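Local coordinates for protein transcriptional regulator Tm0710 (Thermotoga maritima, PDB 2A61) that probably binds DNA as a dimer through winged helix-turn-helix domains and regulates transcription, at residues Phe36-Lys41 and Val55-Ala60; Leu77-Asp82 and Tyr89-Thr94; Lys24-Phe29 and Glu102-Arg107. All coordinates share one frame; numbering follows the deposited sequence.

Contact 1 (Phe36-Lys41 and Val55-Ala60); sequences FDILQK and VLLGVA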
ATOM      1  N   PHE A  36      11.177  -0.765   3.505  1.00 14.32           N
ATOM      2  CA  PHE A  36      10.821   0.260   2.532  1.00 14.95           C
ATOM      3  C   PHE A  36       9.674   1.172   3.008  1.00 15.10           C
ATOM      4  O   PHE A  36       9.690   2.376   2.771  1.00 14.02           O
ATOM      5  CB  PHE A  36      10.421  -0.391   1.190  1.00 14.67           C
ATOM      6  CG  PHE A  36      10.038   0.595   0.139  1.00 15.80           C
ATOM      7  CD1 PHE A  36      10.984   1.472  -0.384  1.00 19.47           C
ATOM      8  CD2 PHE A  36       8.739   0.648  -0.346  1.00 16.82           C
ATOM      9  CE1 PHE A  36      10.614   2.404  -1.367  1.00 19.03           C
ATOM     10  CE2 PHE A  36       8.384   1.577  -1.321  1.00 14.46           C
ATOM     11  CZ  PHE A  36       9.331   2.440  -1.814  1.00 15.38           C
ATOM     12  N   ASP A  37       8.688   0.578   3.673  1.00 15.60           N
ATOM     13  CA  ASP A  37       7.579   1.344   4.256  1.00 17.28           C
ATOM     14  C   ASP A  37       8.074   2.403   5.279  1.00 17.12           C
ATOM     15  O   ASP A  37       7.532   3.516   5.328  1.00 16.26           O
ATOM     16  CB  ASP A  37       6.585   0.415   4.936  1.00 16.51           C
ATOM     17  CG  ASP A  37       5.715  -0.375   3.956  1.00 23.01           C
ATOM     18  OD1 ASP A  37       5.435   0.078   2.808  1.00 22.82           O
ATOM     19  OD2 ASP A  37       5.328  -1.496   4.366  1.00 26.01           O
ATOM     20  N   ILE A  38       9.070   2.043   6.097  1.00 15.89           N
ATOM     21  CA  ILE A  38       9.745   3.028   6.965  1.00 15.64           C
ATOM     22  C   ILE A  38      10.434   4.115   6.139  1.00 15.96           C
ATOM     23  O   ILE A  38      10.284   5.310   6.426  1.00 14.36           O
ATOM     24  CB  ILE A  38      10.804   2.375   7.874  1.00 15.86           C
ATOM     25  CG1 ILE A  38      10.118   1.434   8.886  1.00 14.91           C
ATOM     26  CG2 ILE A  38      11.702   3.423   8.496  1.00 16.45           C
ATOM     27  CD1 ILE A  38      11.098   0.547   9.590  1.00 11.62           C
ATOM     28  N   LEU A  39      11.181   3.709   5.121  1.00 14.91           N
ATOM     29  CA  LEU A  39      11.947   4.687   4.324  1.00 16.90           C
ATOM     30  C   LEU A  39      11.049   5.621   3.560  1.00 18.10           C
ATOM     31  O   LEU A  39      11.319   6.830   3.514  1.00 17.64           O
ATOM     32  CB  LEU A  39      12.873   4.021   3.316  1.00 17.64           C
ATOM     33  CG  LEU A  39      14.139   3.318   3.747  1.00 21.05           C
ATOM     34  CD1 LEU A  39      14.781   2.640   2.509  1.00 21.39           C
ATOM     35  CD2 LEU A  39      15.096   4.330   4.363  1.00 23.35           C
ATOM     36  N   GLN A  40       9.989   5.078   2.935  1.00 18.51           N
ATOM     37  CA  GLN A  40       9.078   5.923   2.161  1.00 19.18           C
ATOM     38  C   GLN A  40       8.224   6.865   3.002  1.00 17.29           C
ATOM     39  O   GLN A  40       7.962   7.970   2.571  1.00 17.71           O
ATOM     40  CB  GLN A  40       8.239   5.130   1.132  1.00 17.76           C
ATOM     41  CG  GLN A  40       7.134   4.328   1.676  1.00 21.41           C
ATOM     42  CD  GLN A  40       6.151   3.865   0.576  1.00 22.30           C
ATOM     43  OE1 GLN A  40       5.409   2.907   0.765  1.00 28.47           O
ATOM     44  NE2 GLN A  40       6.151   4.557  -0.561  1.00 17.96           N
ATOM     45  N   LYS A  41       7.845   6.435   4.203  1.00 16.88           N
ATOM     46  CA  LYS A  41       7.177   7.303   5.169  1.00 18.24           C
ATOM     47  C   LYS A  41       8.021   8.508   5.572  1.00 17.80           C
ATOM     48  O   LYS A  41       7.514   9.642   5.581  1.00 16.69           O
ATOM     49  CB  LYS A  41       6.777   6.510   6.399  1.00 17.95           C
ATOM     50  CG  LYS A  41       6.055   7.304   7.461  1.00 25.01           C
ATOM     51  CD  LYS A  41       4.809   8.083   6.932  1.00 28.55           C
ATOM     52  CE  LYS A  41       3.716   7.188   6.312  1.00 30.20           C
ATOM     53  NZ  LYS A  41       2.514   7.937   5.712  1.00 32.62           N
ATOM     54  N   VAL A  55       3.677   2.363  15.214  1.00 18.67           N
ATOM     55  CA  VAL A  55       2.239   2.590  14.976  1.00 19.29           C
ATOM     56  C   VAL A  55       1.943   2.475  13.485  1.00 19.63           C
ATOM     57  O   VAL A  55       0.962   1.838  13.119  1.00 20.25           O
ATOM     58  CB  VAL A  55       1.755   3.950  15.576  1.00 19.06           C
ATOM     59  CG1 VAL A  55       0.335   4.271  15.151  1.00 23.76           C
ATOM     60  CG2 VAL A  55       1.852   3.920  17.132  1.00 20.19           C
ATOM     61  N   LEU A  56       2.792   3.080  12.651  1.00 19.56           N
ATOM     62  CA  LEU A  56       2.675   3.027  11.195  1.00 22.63           C
ATOM     63  C   LEU A  56       2.674   1.613  10.634  1.00 21.96           C
ATOM     64  O   LEU A  56       1.789   1.234   9.840  1.00 21.58           O
ATOM     65  CB  LEU A  56       3.838   3.814  10.529  1.00 22.33           C
ATOM     66  CG  LEU A  56       4.120   3.526   9.037  1.00 26.60           C
ATOM     67  CD1 LEU A  56       3.155   4.318   8.070  1.00 27.95           C
ATOM     68  CD2 LEU A  56       5.603   3.739   8.715  1.00 24.92           C
ATOM     69  N   LEU A  57       3.689   0.833  11.014  1.00 20.90           N
ATOM     70  CA  LEU A  57       3.774  -0.548  10.536  1.00 21.12           C
ATOM     71  C   LEU A  57       2.778  -1.455  11.201  1.00 20.92           C
ATOM     72  O   LEU A  57       2.301  -2.421  10.588  1.00 20.73           O
ATOM     73  CB  LEU A  57       5.172  -1.128  10.748  1.00 20.73           C
ATOM     74  CG  LEU A  57       6.290  -0.534   9.916  1.00 20.09           C
ATOM     75  CD1 LEU A  57       7.676  -0.987  10.423  1.00 19.30           C
ATOM     76  CD2 LEU A  57       6.110  -0.825   8.474  1.00 22.83           C
ATOM     77  N   GLY A  58       2.445  -1.138  12.446  1.00 21.11           N
ATOM     78  CA  GLY A  58       1.633  -2.038  13.283  1.00 21.34           C
ATOM     79  C   GLY A  58       2.401  -3.217  13.839  1.00 22.15           C
ATOM     80  O   GLY A  58       1.838  -4.325  13.998  1.00 21.76           O
ATOM     81  N   VAL A  59       3.687  -2.985  14.130  1.00 22.09           N
ATOM     82  CA  VAL A  59       4.550  -4.000  14.759  1.00 21.86           C
ATOM     83  C   VAL A  59       5.156  -3.466  16.069  1.00 22.62           C
ATOM     84  O   VAL A  59       5.306  -2.252  16.248  1.00 21.85           O
ATOM     85  CB  VAL A  59       5.696  -4.529  13.806  1.00 22.45           C
ATOM     86  CG1 VAL A  59       5.111  -5.367  12.604  1.00 19.96           C
ATOM     87  CG2 VAL A  59       6.662  -3.407  13.345  1.00 20.35           C
ATOM     88  N   ALA A  60       5.514  -4.381  16.963  1.00 23.10           N
ATOM     89  CA  ALA A  60       6.210  -4.057  18.210  1.00 24.18           C
ATOM     90  C   ALA A  60       7.487  -3.228  18.013  1.00 25.07           C
ATOM     91  O   ALA A  60       8.111  -3.227  16.924  1.00 24.97           O
ATOM     92  CB  ALA A  60       6.520  -5.345  18.984  1.00 23.90           C
TER
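Lys41 of helix 33-45 lies against Leu56 of helix 50-57, and the two side chains cross obliquely. The contact starts at Lys41 CB, 3.8 Å from Leu56 CD2. Lys41 CG is anti to the backbone N (chi1 -179°) and meets the same methyl, with 3.8 Å between Lys41 CG and Leu56 CD2. The chain then bends at chi2 (53°) and again at chi3 (60°). The second bend sets CE against the other branch of the leucine. Lys41 CE and Leu56 CD1 are 3.4 Å apart, tighter than usual for two carbons. NZ, at the tip, forms a salt bridge with Glu45, one turn further along the same helix. Leu56 therefore uses both methyls on the aliphatic part of one lysine.

Leu57 makes the buried half of the contact. Leu57 CD1 is 3.8 Å from Ile38 CG1, and these two side chains cross at about a right angle. Both also touch Leu67 of helix 61-73. The other methyl, Leu57 CD2, lies 3.8 Å from Asp37 CB. The carboxylate of Asp37 is engaged elsewhere, in a salt bridge from OD1 to Arg23.

Helix 50-57 ends here in a Schellman motif, with Gly58 at positive phi as its C-prime residue. This is the turn of the helix-turn-helix, leading into helix 61-73, the recognition helix in MarR relatives. Gly58 O bonds Thr32 OG1 of the second subunit.

Asp37 is paired with Arg23 of helix 5-23 and Lys41 with Glu45 of its own helix, so between these two segments the contact rests on apolar packing.

Contact 2 (Leu77-Asp82 and Tyr89-Thr94); sequences LTRTPD and YFLVIT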
ATOM      1  N   LEU A  77      19.237   5.241   6.547  1.00 17.17           N
ATOM      2  CA  LEU A  77      18.713   6.083   7.598  1.00 18.60           C
ATOM      3  C   LEU A  77      19.855   6.596   8.477  1.00 19.20           C
ATOM      4  O   LEU A  77      20.907   5.983   8.575  1.00 18.13           O
ATOM      5  CB  LEU A  77      17.770   5.283   8.515  1.00 18.14           C
ATOM      6  CG  LEU A  77      16.394   4.977   7.912  1.00 18.22           C
ATOM      7  CD1 LEU A  77      15.488   4.347   8.938  1.00 15.83           C
ATOM      8  CD2 LEU A  77      15.759   6.233   7.409  1.00 17.44           C
ATOM      9  N   THR A  78      19.607   7.702   9.139  1.00 18.64           N
ATOM     10  CA  THR A  78      20.453   8.152  10.245  1.00 19.30           C
ATOM     11  C   THR A  78      19.523   8.628  11.348  1.00 20.18           C
ATOM     12  O   THR A  78      18.305   8.328  11.308  1.00 20.64           O
ATOM     13  CB  THR A  78      21.569   9.148   9.781  1.00 18.41           C
ATOM     14  OG1 THR A  78      22.484   9.371  10.851  1.00 22.09           O
ATOM     15  CG2 THR A  78      21.018  10.497   9.271  1.00 19.53           C
ATOM     16  N   ARG A  79      20.067   9.368  12.310  1.00 20.22           N
ATOM     17  CA  ARG A  79      19.415   9.670  13.565  1.00 20.99           C
ATOM     18  C   ARG A  79      19.737  11.143  13.906  1.00 21.46           C
ATOM     19  O   ARG A  79      20.805  11.638  13.566  1.00 20.21           O
ATOM     20  CB  ARG A  79      20.130   8.803  14.585  1.00 22.85           C
ATOM     21  CG  ARG A  79      19.447   8.538  15.844  1.00 26.04           C
ATOM     22  CD  ARG A  79      20.295   7.485  16.515  1.00 25.98           C
ATOM     23  NE  ARG A  79      19.824   6.147  16.187  1.00 23.44           N
ATOM     24  CZ  ARG A  79      19.447   5.260  17.098  1.00 23.30           C
ATOM     25  NH1 ARG A  79      19.519   5.554  18.385  1.00 25.34           N
ATOM     26  NH2 ARG A  79      18.978   4.088  16.719  1.00 26.57           N
ATOM     27  N   THR A  80      18.810  11.814  14.587  1.00 21.40           N
ATOM     28  CA  THR A  80      19.031  13.138  15.151  1.00 21.88           C
ATOM     29  C   THR A  80      18.258  13.289  16.492  1.00 21.15           C
ATOM     30  O   THR A  80      17.168  12.729  16.666  1.00 20.13           O
ATOM     31  CB  THR A  80      18.715  14.255  14.099  1.00 23.31           C
ATOM     32  OG1 THR A  80      19.121  15.534  14.607  1.00 25.57           O
ATOM     33  CG2 THR A  80      17.215  14.257  13.721  1.00 23.43           C
ATOM     34  N   PRO A  81      18.859  13.983  17.485  1.00 21.09           N
ATOM     35  CA  PRO A  81      18.157  14.092  18.762  1.00 20.89           C
ATOM     36  C   PRO A  81      16.894  14.941  18.686  1.00 20.84           C
ATOM     37  O   PRO A  81      16.726  15.793  17.790  1.00 19.73           O
ATOM     38  CB  PRO A  81      19.181  14.751  19.706  1.00 21.64           C
ATOM     39  CG  PRO A  81      20.178  15.419  18.811  1.00 23.46           C
ATOM     40  CD  PRO A  81      20.187  14.623  17.512  1.00 21.25           C
ATOM     41  N   ASP A  82      16.015  14.669  19.638  1.00 21.00           N
ATOM     42  CA  ASP A  82      14.882  15.530  19.889  1.00 22.27           C
ATOM     43  C   ASP A  82      15.414  16.710  20.712  1.00 22.80           C
ATOM     44  O   ASP A  82      15.753  16.533  21.869  1.00 22.94           O
ATOM     45  CB  ASP A  82      13.782  14.750  20.620  1.00 21.56           C
ATOM     46  CG  ASP A  82      12.532  15.583  20.886  1.00 22.73           C
ATOM     47  OD1 ASP A  82      12.524  16.789  20.571  1.00 21.86           O
ATOM     48  OD2 ASP A  82      11.574  15.020  21.438  1.00 18.41           O
ATOM     49  N   TYR A  89      14.830  10.567  20.219  1.00 21.38           N
ATOM     50  CA  TYR A  89      15.510  10.836  18.950  1.00 20.05           C
ATOM     51  C   TYR A  89      14.561  10.615  17.764  1.00 18.82           C
ATOM     52  O   TYR A  89      13.506  10.014  17.919  1.00 20.58           O
ATOM     53  CB  TYR A  89      16.774   9.952  18.790  1.00 20.72           C
ATOM     54  CG  TYR A  89      16.497   8.475  18.678  1.00 21.15           C
ATOM     55  CD1 TYR A  89      16.348   7.859  17.434  1.00 20.19           C
ATOM     56  CD2 TYR A  89      16.401   7.678  19.821  1.00 23.42           C
ATOM     57  CE1 TYR A  89      16.111   6.487  17.340  1.00 18.70           C
ATOM     58  CE2 TYR A  89      16.179   6.327  19.738  1.00 22.75           C
ATOM     59  CZ  TYR A  89      16.029   5.726  18.498  1.00 22.82           C
ATOM     60  OH  TYR A  89      15.802   4.359  18.445  1.00 22.35           O
ATOM     61  N   PHE A  90      14.958  11.079  16.587  1.00 18.47           N
ATOM     62  CA  PHE A  90      14.179  10.905  15.361  1.00 18.41           C
ATOM     63  C   PHE A  90      15.041  10.149  14.380  1.00 18.32           C
ATOM     64  O   PHE A  90      16.271  10.306  14.379  1.00 18.24           O
ATOM     65  CB  PHE A  90      13.789  12.247  14.698  1.00 17.69           C
ATOM     66  CG  PHE A  90      12.764  13.067  15.483  1.00 18.47           C
ATOM     67  CD1 PHE A  90      11.401  12.974  15.201  1.00 18.20           C
ATOM     68  CD2 PHE A  90      13.188  13.951  16.477  1.00 18.96           C
ATOM     69  CE1 PHE A  90      10.457  13.764  15.919  1.00 16.44           C
ATOM     70  CE2 PHE A  90      12.255  14.730  17.187  1.00 17.22           C
ATOM     71  CZ  PHE A  90      10.906  14.624  16.893  1.00 17.35           C
ATOM     72  N   LEU A  91      14.395   9.319  13.557  1.00 17.92           N
ATOM     73  CA  LEU A  91      15.052   8.730  12.391  1.00 18.79           C
ATOM     74  C   LEU A  91      14.841   9.605  11.180  1.00 17.58           C
ATOM     75  O   LEU A  91      13.706  10.041  10.907  1.00 17.69           O
ATOM     76  CB  LEU A  91      14.554   7.282  12.147  1.00 18.51           C
ATOM     77  CG  LEU A  91      14.976   6.550  13.451  1.00 21.56           C
ATOM     78  CD1 LEU A  91      13.940   5.631  14.055  1.00 24.17           C
ATOM     79  CD2 LEU A  91      16.384   5.978  13.366  1.00 19.49           C
ATOM     80  N   VAL A  92      15.925   9.884  10.476  1.00 17.03           N
ATOM     81  CA  VAL A  92      15.875  10.725   9.283  1.00 17.73           C
ATOM     82  C   VAL A  92      16.510   9.986   8.104  1.00 17.82           C
ATOM     83  O   VAL A  92      17.320   9.111   8.288  1.00 16.28           O
ATOM     84  CB  VAL A  92      16.540  12.111   9.482  1.00 18.19           C
ATOM     85  CG1 VAL A  92      15.724  12.980  10.503  1.00 17.66           C
ATOM     86  CG2 VAL A  92      17.917  11.993  10.020  1.00 18.57           C
ATOM     87  N   ILE A  93      16.149  10.372   6.887  1.00 17.73           N
ATOM     88  CA  ILE A  93      16.617   9.649   5.707  1.00 18.61           C
ATOM     89  C   ILE A  93      17.923  10.278   5.223  1.00 19.50           C
ATOM     90  O   ILE A  93      18.154  11.481   5.400  1.00 20.44           O
ATOM     91  CB  ILE A  93      15.519   9.659   4.592  1.00 18.32           C
ATOM     92  CG1 ILE A  93      15.754   8.600   3.504  1.00 17.42           C
ATOM     93  CG2 ILE A  93      15.333  11.084   3.996  1.00 20.89           C
ATOM     94  CD1 ILE A  93      14.497   8.256   2.640  1.00 15.29           C
ATOM     95  N   THR A  94      18.767   9.469   4.608  1.00 18.95           N
ATOM     96  CA  THR A  94      20.002   9.944   3.996  1.00 19.26           C
ATOM     97  C   THR A  94      19.797  10.099   2.481  1.00 20.34           C
ATOM     98  O   THR A  94      18.768   9.701   1.953  1.00 18.99           O
ATOM     99  CB  THR A  94      21.166   8.927   4.204  1.00 19.34           C
ATOM    100  OG1 THR A  94      20.808   7.681   3.625  1.00 17.81           O
ATOM    101  CG2 THR A  94      21.453   8.682   5.676  1.00 15.71           C
TER
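Tyr89 lies flat under the guanidinium of Arg79, a diagonal neighbour on the facing strand. The planes are 13° apart, and Arg79 CZ sits 4.0 Å from the centre of the Tyr89 ring, so the stack is also a cation-pi contact. The aliphatic part of the arginine joins in, with Arg79 CG 3.5 Å from Tyr89 CD1. Arg79 NE forms a salt bridge with Glu72. An alanine at Tyr89 would probably leave the guanidinium without its flat partner and freer to turn.

Phe90 forms a hydrogen-bonded pair with Thr80, and Phe90 N to Thr80 O is 2.8 Å. Phe90 CE2 meets Asp82 CB at 3.8 Å. Asp82 itself forms a salt bridge with Arg49.

Leu91 turns to the same face as Arg79 and Leu77, toward helices 50-57 and 61-73. The two antiparallel strands form the beta hairpin that is the wing of the winged helix-turn-helix fold.

Val92 pairs with Thr78, and the bond from Thr78 N to Val92 O is nearly straight (174°). On the face with Phe90, Val92 CG2 touches Thr78 CG2 at 3.5 Å.

Ile93 faces Leu77 in a non-hydrogen-bonded pair, with Leu77 CD2 4.4 Å from Ile93 CB. Thr94 OG1 caps Gly97 N at the start of helix 95-119 and also bonds Gly75 O, while Thr94 CG2 rests 3.8 Å from Leu77 C.

Contact 3 (Lys24-Phe29 and Glu102-Arg107); sequences KVLRDF and EKVIER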
ATOM      1  N   LYS A  24       9.941  -3.871  -7.320  1.00 17.06           N
ATOM      2  CA  LYS A  24      10.885  -4.833  -7.930  1.00 18.93           C
ATOM      3  C   LYS A  24      12.329  -4.336  -7.810  1.00 20.45           C
ATOM      4  O   LYS A  24      13.265  -5.140  -7.747  1.00 19.46           O
ATOM      5  CB  LYS A  24      10.511  -5.116  -9.390  1.00 18.11           C
ATOM      6  CG  LYS A  24       9.265  -5.980  -9.532  1.00 20.89           C
ATOM      7  CD  LYS A  24       8.902  -6.135 -11.010  1.00 24.04           C
ATOM      8  CE  LYS A  24       7.740  -7.096 -11.206  1.00 24.73           C
ATOM      9  NZ  LYS A  24       7.359  -7.074 -12.636  1.00 23.59           N
ATOM     10  N   VAL A  25      12.515  -3.015  -7.740  1.00 20.69           N
ATOM     11  CA  VAL A  25      13.847  -2.451  -7.502  1.00 20.53           C
ATOM     12  C   VAL A  25      14.423  -2.722  -6.088  1.00 20.49           C
ATOM     13  O   VAL A  25      15.636  -2.708  -5.906  1.00 19.77           O
ATOM     14  CB  VAL A  25      13.969  -0.913  -7.884  1.00 22.25           C
ATOM     15  CG1 VAL A  25      13.322  -0.620  -9.255  1.00 22.26           C
ATOM     16  CG2 VAL A  25      13.371  -0.086  -6.881  1.00 21.41           C
ATOM     17  N   LEU A  26      13.565  -2.988  -5.101  1.00 19.81           N
ATOM     18  CA  LEU A  26      14.034  -3.295  -3.765  1.00 20.34           C
ATOM     19  C   LEU A  26      14.944  -4.535  -3.684  1.00 20.69           C
ATOM     20  O   LEU A  26      15.729  -4.680  -2.755  1.00 20.29           O
ATOM     21  CB  LEU A  26      12.855  -3.499  -2.837  1.00 21.12           C
ATOM     22  CG  LEU A  26      11.845  -2.362  -2.578  1.00 22.20           C
ATOM     23  CD1 LEU A  26      10.780  -2.892  -1.594  1.00 22.48           C
ATOM     24  CD2 LEU A  26      12.545  -1.104  -2.026  1.00 23.04           C
ATOM     25  N   ARG A  27      14.798  -5.432  -4.649  1.00 20.37           N
ATOM     26  CA  ARG A  27      15.627  -6.614  -4.755  1.00 22.06           C
ATOM     27  C   ARG A  27      17.076  -6.226  -4.982  1.00 22.70           C
ATOM     28  O   ARG A  27      17.984  -6.864  -4.475  1.00 22.56           O
ATOM     29  CB  ARG A  27      15.126  -7.444  -5.944  1.00 22.02           C
ATOM     30  CG  ARG A  27      15.710  -8.835  -5.906  1.00 28.00           C
ATOM     31  CD  ARG A  27      16.005  -9.324  -7.259  1.00 34.74           C
ATOM     32  NE  ARG A  27      15.035 -10.289  -7.718  1.00 40.30           N
ATOM     33  CZ  ARG A  27      15.321 -11.544  -8.053  1.00 38.80           C
ATOM     34  NH1 ARG A  27      16.543 -12.014  -7.938  1.00 41.07           N
ATOM     35  NH2 ARG A  27      14.359 -12.328  -8.488  1.00 42.35           N
ATOM     36  N   ASP A  28      17.287  -5.172  -5.762  1.00 23.52           N
ATOM     37  CA  ASP A  28      18.620  -4.682  -6.059  1.00 25.10           C
ATOM     38  C   ASP A  28      19.327  -4.184  -4.795  1.00 24.84           C
ATOM     39  O   ASP A  28      20.536  -4.161  -4.749  1.00 25.74           O
ATOM     40  CB  ASP A  28      18.535  -3.523  -7.055  1.00 25.48           C
ATOM     41  CG  ASP A  28      17.953  -3.937  -8.397  1.00 29.67           C
ATOM     42  OD1 ASP A  28      18.010  -5.132  -8.726  1.00 30.23           O
ATOM     43  OD2 ASP A  28      17.449  -3.051  -9.129  1.00 33.83           O
ATOM     44  N   PHE A  29      18.571  -3.759  -3.785  1.00 24.00           N
ATOM     45  CA  PHE A  29      19.134  -3.176  -2.561  1.00 23.27           C
ATOM     46  C   PHE A  29      19.142  -4.118  -1.385  1.00 22.72           C
ATOM     47  O   PHE A  29      19.745  -3.829  -0.376  1.00 24.20           O
ATOM     48  CB  PHE A  29      18.344  -1.910  -2.204  1.00 23.72           C
ATOM     49  CG  PHE A  29      18.493  -0.829  -3.218  1.00 24.67           C
ATOM     50  CD1 PHE A  29      17.551  -0.666  -4.214  1.00 25.39           C
ATOM     51  CD2 PHE A  29      19.631   0.004  -3.203  1.00 29.78           C
ATOM     52  CE1 PHE A  29      17.706   0.315  -5.206  1.00 29.75           C
ATOM     53  CE2 PHE A  29      19.810   1.024  -4.179  1.00 32.39           C
ATOM     54  CZ  PHE A  29      18.850   1.178  -5.186  1.00 30.66           C
ATOM     55  N   GLU A 102      13.639   7.244  -5.135  1.00 19.21           N
ATOM     56  CA  GLU A 102      13.742   7.781  -6.503  1.00 20.89           C
ATOM     57  C   GLU A 102      13.804   6.686  -7.578  1.00 20.33           C
ATOM     58  O   GLU A 102      13.260   6.852  -8.664  1.00 20.44           O
ATOM     59  CB  GLU A 102      14.988   8.665  -6.616  1.00 21.19           C
ATOM     60  CG  GLU A 102      14.864   9.958  -5.800  1.00 24.19           C
ATOM     61  CD  GLU A 102      16.114  10.827  -5.772  1.00 25.17           C
ATOM     62  OE1 GLU A 102      17.230  10.406  -6.235  1.00 30.05           O
ATOM     63  OE2 GLU A 102      15.970  11.946  -5.255  1.00 30.03           O
ATOM     64  N   LYS A 103      14.522   5.599  -7.290  1.00 20.53           N
ATOM     65  CA  LYS A 103      14.572   4.420  -8.196  1.00 20.38           C
ATOM     66  C   LYS A 103      13.253   3.655  -8.284  1.00 18.44           C
ATOM     67  O   LYS A 103      12.888   3.156  -9.349  1.00 18.03           O
ATOM     68  CB  LYS A 103      15.733   3.501  -7.817  1.00 21.43           C
ATOM     69  CG  LYS A 103      17.081   4.018  -8.391  1.00 25.70           C
ATOM     70  CD  LYS A 103      18.327   3.214  -7.957  1.00 25.14           C
ATOM     71  CE  LYS A 103      19.616   3.958  -8.373  1.00 28.41           C
ATOM     72  NZ  LYS A 103      20.830   3.479  -7.610  1.00 32.90           N
ATOM     73  N   VAL A 104      12.522   3.577  -7.182  1.00 17.82           N
ATOM     74  CA  VAL A 104      11.153   3.038  -7.211  1.00 17.42           C
ATOM     75  C   VAL A 104      10.220   3.878  -8.154  1.00 17.98           C
ATOM     76  O   VAL A 104       9.470   3.327  -9.001  1.00 17.42           O
ATOM     77  CB  VAL A 104      10.579   2.883  -5.762  1.00 16.06           C
ATOM     78  CG1 VAL A 104       9.068   2.587  -5.782  1.00 17.06           C
ATOM     79  CG2 VAL A 104      11.348   1.807  -4.985  1.00 15.23           C
ATOM     80  N   ILE A 105      10.263   5.195  -7.971  1.00 18.44           N
ATOM     81  CA  ILE A 105       9.452   6.131  -8.744  1.00 17.36           C
ATOM     82  C   ILE A 105       9.822   6.082 -10.234  1.00 17.06           C
ATOM     83  O   ILE A 105       8.943   5.990 -11.116  1.00 14.91           O
ATOM     84  CB  ILE A 105       9.575   7.575  -8.156  1.00 18.37           C
ATOM     85  CG1 ILE A 105       8.925   7.610  -6.756  1.00 14.91           C
ATOM     86  CG2 ILE A 105       8.949   8.563  -9.097  1.00 16.14           C
ATOM     87  CD1 ILE A 105       9.096   8.898  -5.997  1.00 20.02           C
ATOM     88  N   GLU A 106      11.129   6.084 -10.491  1.00 17.64           N
ATOM     89  CA  GLU A 106      11.661   5.924 -11.829  1.00 20.86           C
ATOM     90  C   GLU A 106      11.119   4.650 -12.499  1.00 18.44           C
ATOM     91  O   GLU A 106      10.699   4.727 -13.622  1.00 19.18           O
ATOM     92  CB  GLU A 106      13.195   5.905 -11.823  1.00 20.19           C
ATOM     93  CG  GLU A 106      13.827   5.573 -13.146  1.00 25.79           C
ATOM     94  CD  GLU A 106      15.352   5.538 -13.082  1.00 27.70           C
ATOM     95  OE1 GLU A 106      15.930   4.428 -12.922  1.00 32.18           O
ATOM     96  OE2 GLU A 106      15.950   6.638 -13.173  1.00 35.91           O
ATOM     97  N   ARG A 107      11.132   3.515 -11.806  1.00 17.98           N
ATOM     98  CA  ARG A 107      10.626   2.242 -12.366  1.00 19.11           C
ATOM     99  C   ARG A 107       9.123   2.346 -12.675  1.00 18.20           C
ATOM    100  O   ARG A 107       8.648   1.871 -13.723  1.00 18.59           O
ATOM    101  CB  ARG A 107      10.897   1.076 -11.406  1.00 19.06           C
ATOM    102  CG  ARG A 107      10.219  -0.266 -11.788  1.00 24.87           C
ATOM    103  CD  ARG A 107      10.837  -0.833 -13.001  1.00 29.95           C
ATOM    104  NE  ARG A 107      12.043  -1.508 -12.566  1.00 39.74           N
ATOM    105  CZ  ARG A 107      12.162  -2.820 -12.418  1.00 40.32           C
ATOM    106  NH1 ARG A 107      11.146  -3.623 -12.702  1.00 41.91           N
ATOM    107  NH2 ARG A 107      13.323  -3.313 -12.005  1.00 42.32           N
TER
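Val25 and Val104 mark the closest approach of the backbones, CA to CA 6.1 Å, where a short, weakly bonded helical turn at about 26-29 and the residues before it meet the long helix 95-119. Val25 points its side chain at that helix and touches it with both methyls. Val25 CG2 meets Val104 CG2 at 3.4 Å, a tight pair for two methyls. Leu26 CD2 adds a looser contact, 4.3 Å from the same Val104 CG2.

The other methyl of Val25 turns to Arg107. Val25 CG1 lies 3.7 Å from Arg107 CB and is also close to NE and NH2. The arginine can wrap this methyl because its chain bends at chi2 (69°) and at chi3 (81°). Val25 and Arg107 run past each other in opposite directions. The guanidinium continues to Lys24, where Arg107 NH1 is 3.7 Å from Lys24 CB.

The like charges here do not touch, as Lys24 NZ and Arg107 NH1 are 5.1 Å apart. Glu21 forms salt bridges with both, and would probably offset the repulsion between them. Lys24 NZ also bonds Ser143 O of the second subunit.

At the other end of the contact, Lys103 CD comes up in the plane of the Phe29 ring, at its edge, 3.5 Å from Phe29 CZ. The two side chains cross at about a right angle. Phe29 and Leu26 also touch Val100, one turn earlier on helix 95-119. The link after helix 5-23 thus packs on the first half of that helix.

The arrangement fits the MarR fold, in which a long helix following the wing links the DNA-binding domain to the helical dimerisation region.

From the N terminus, the chain leaves helix 5-23 and opens contact 3 at 24-29. Contact 1 opens next, at 36-41, and closes at 55-60 after 13 intervening residues. Contact 2 opens at 77-82 and closes at 89-94 after the hairpin turn. Contact 3 closes last, on helix 95-119. It therefore encloses the other two, which follow in series, and none cross. Contact 1 touches both neighbours: Leu39 and Ile38 pack on Leu77 of contact 2, and Phe36 packs on Leu26 and Val104 of contact 3. Contacts 2 and 3 do not touch. Together they join the helix-turn-helix, the wing and the long helix leading to the dimer region.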